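PDB 3LW3: HP0420 homologue, which is of unknown function but adopts the hotdog fold, which suggests a role in binding or processing acyl-thioester-like ligands. Local coordinates for residues A64-L69 against D127-L131. Residue numbers count along the deposited sequence, not the author numbering.
Sequences ASFAAL and DFEIL
Phe128 packs its ring obliquely against three small side chains of the helix: CZ lies 3.6 Å from Ala64 CB, CE1 3.5 Å from Ser65 OG and CG 3.8 Å from Ala68 CB. Ala68 CB also makes an off-centre CH-pi contact, 4.3 Å from the Phe128 ring centroid and 29° off its normal. Residues 64-69 are regular alpha-helix, with Ala68 N to Ala64 O and Leu69 N to Ser65 O both 2.9 Å; residues 127-131 are extended, phi/psi near -110°/135°. The axes approach to 9.4 Å and cross at -52°, with Ala68 CA 6.8 Å from Phe128 CA and Leu69 CA 7.6 Å from Ile130 CA. Strand alternation turns Phe128 and Ile130 toward the helix, while Asp127 and Glu129 do not reach it: Asp127 OD1 makes a salt bridge with Arg113 and Glu129 OE1 a hydrogen bond with Thr111, both on strand 109-118. Chi1 m and chi2 near -99° hold the Phe128 ring beside Ala64, Ser65 and Ala68. Ile130, in the m,t rotamer, extends CD1 to 3.7 Å from Ala68 O and 4.0 Å from Leu69 CD2; the CA-to-CB bond of Leu69 points sideways, yet its m,t rotamer brings CD2 within reach. Ser65 OG hydrogen-bonds to Val61 O, so it meets the ring as packing. The 260 Å² interface is buried and largely apolar, and small helix residues let the ring pack close to the backbone. Such packing of a central helix against the concave face of a curved antiparallel sheet is the sausage-in-bun core of the hotdog fold.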
loop_
_atom_site.group_PDB
_atom_site.type_symbol
_atom_site.label_atom_id
_atom_site.label_comp_id
_atom_site.label_asym_id
_atom_site.label_seq_id
_atom_site.Cartn_x
_atom_site.Cartn_y
_atom_site.Cartn_z
ATOM N N ALA B 64 0.030 -5.828 3.171
ATOM C CA ALA B 64 0.693 -6.822 2.316
ATOM C C ALA B 64 2.153 -6.416 2.110
ATOM O O ALA B 64 3.082 -7.242 2.195
ATOM C CB ALA B 64 -0.015 -6.919 1.000
ATOM N N SER B 65 2.364 -5.129 1.880
ATOM C CA SER B 65 3.705 -4.544 1.665
ATOM C C SER B 65 4.649 -4.789 2.858
ATOM O O SER B 65 5.792 -5.223 2.700
ATOM C CB SER B 65 3.600 -3.023 1.374
ATOM O OG SER B 65 2.957 -2.763 0.134
ATOM N N PHE B 66 4.146 -4.513 4.052
ATOM C CA PHE B 66 4.867 -4.764 5.267
ATOM C C PHE B 66 5.200 -6.238 5.388
ATOM O O PHE B 66 6.367 -6.568 5.642
ATOM C CB PHE B 66 4.056 -4.258 6.445
ATOM C CG PHE B 66 4.705 -4.454 7.782
ATOM C CD1 PHE B 66 6.062 -4.191 7.993
ATOM C CD2 PHE B 66 3.924 -4.812 8.870
ATOM C CE1 PHE B 66 6.635 -4.358 9.257
ATOM C CE2 PHE B 66 4.457 -4.956 10.129
ATOM C CZ PHE B 66 5.839 -4.763 10.332
ATOM N N ALA B 67 4.224 -7.139 5.206
ATOM C CA ALA B 67 4.528 -8.611 5.217
ATOM C C ALA B 67 5.696 -8.947 4.247
ATOM O O ALA B 67 6.655 -9.662 4.608
ATOM C CB ALA B 67 3.329 -9.474 4.817
ATOM N N ALA B 68 5.566 -8.444 3.016
ATOM C CA ALA B 68 6.569 -8.685 1.958
ATOM C C ALA B 68 7.971 -8.249 2.437
ATOM O O ALA B 68 8.918 -9.018 2.364
ATOM C CB ALA B 68 6.172 -7.956 0.693
ATOM N N LEU B 69 8.098 -7.026 2.953
ATOM C CA LEU B 69 9.395 -6.519 3.458
ATOM C C LEU B 69 9.918 -7.401 4.600
ATOM O O LEU B 69 11.100 -7.702 4.647
ATOM C CB LEU B 69 9.284 -5.049 3.855
ATOM C CG LEU B 69 9.193 -4.123 2.636
ATOM C CD1 LEU B 69 8.655 -2.664 2.918
ATOM C CD2 LEU B 69 10.587 -4.059 1.998
ATOM N N ASP B 127 2.211 -10.168 -5.916
ATOM C CA ASP B 127 3.672 -10.320 -6.008
ATOM C C ASP B 127 4.345 -8.951 -5.867
ATOM O O ASP B 127 3.925 -7.980 -6.521
ATOM C CB ASP B 127 4.073 -10.989 -7.327
ATOM C CG ASP B 127 3.597 -12.426 -7.391
ATOM O OD1 ASP B 127 3.903 -13.178 -6.458
ATOM O OD2 ASP B 127 2.857 -12.816 -8.324
ATOM N N PHE B 128 5.346 -8.866 -5.003
ATOM C CA PHE B 128 6.074 -7.626 -4.742
ATOM C C PHE B 128 7.518 -7.813 -5.203
ATOM O O PHE B 128 8.104 -8.865 -4.978
ATOM C CB PHE B 128 6.073 -7.301 -3.245
ATOM C CG PHE B 128 4.696 -7.009 -2.717
ATOM C CD1 PHE B 128 4.280 -5.711 -2.544
ATOM C CD2 PHE B 128 3.794 -8.063 -2.481
ATOM C CE1 PHE B 128 2.977 -5.443 -2.116
ATOM C CE2 PHE B 128 2.512 -7.817 -2.048
ATOM C CZ PHE B 128 2.090 -6.499 -1.900
ATOM N N GLU B 129 8.090 -6.795 -5.810
ATOM C CA GLU B 129 9.494 -6.843 -6.185
ATOM C C GLU B 129 10.182 -5.899 -5.203
ATOM O O GLU B 129 9.687 -4.776 -4.959
ATOM C CB GLU B 129 9.716 -6.383 -7.623
ATOM C CG GLU B 129 8.801 -7.062 -8.634
ATOM C CD GLU B 129 9.068 -8.538 -8.811
ATOM O OE1 GLU B 129 10.249 -8.921 -8.631
ATOM O OE2 GLU B 129 8.102 -9.317 -9.129
ATOM N N ILE B 130 11.299 -6.358 -4.625
ATOM C CA ILE B 130 12.031 -5.612 -3.640
ATOM C C ILE B 130 13.460 -5.451 -4.089
ATOM O O ILE B 130 14.051 -6.426 -4.528
ATOM C CB ILE B 130 11.970 -6.271 -2.228
ATOM C CG1 ILE B 130 10.499 -6.314 -1.705
ATOM C CG2 ILE B 130 12.949 -5.569 -1.296
ATOM C CD1 ILE B 130 10.310 -7.155 -0.455
ATOM N N LEU B 131 13.984 -4.224 -4.030
ATOM C CA LEU B 131 15.397 -3.939 -4.360
ATOM C C LEU B 131 16.232 -3.764 -3.075
ATOM O O LEU B 131 15.758 -3.166 -2.087
ATOM C CB LEU B 131 15.532 -2.675 -5.217
ATOM C CG LEU B 131 14.813 -2.595 -6.561
ATOM C CD1 LEU B 131 15.194 -1.311 -7.288
ATOM C CD2 LEU B 131 15.061 -3.841 -7.435
#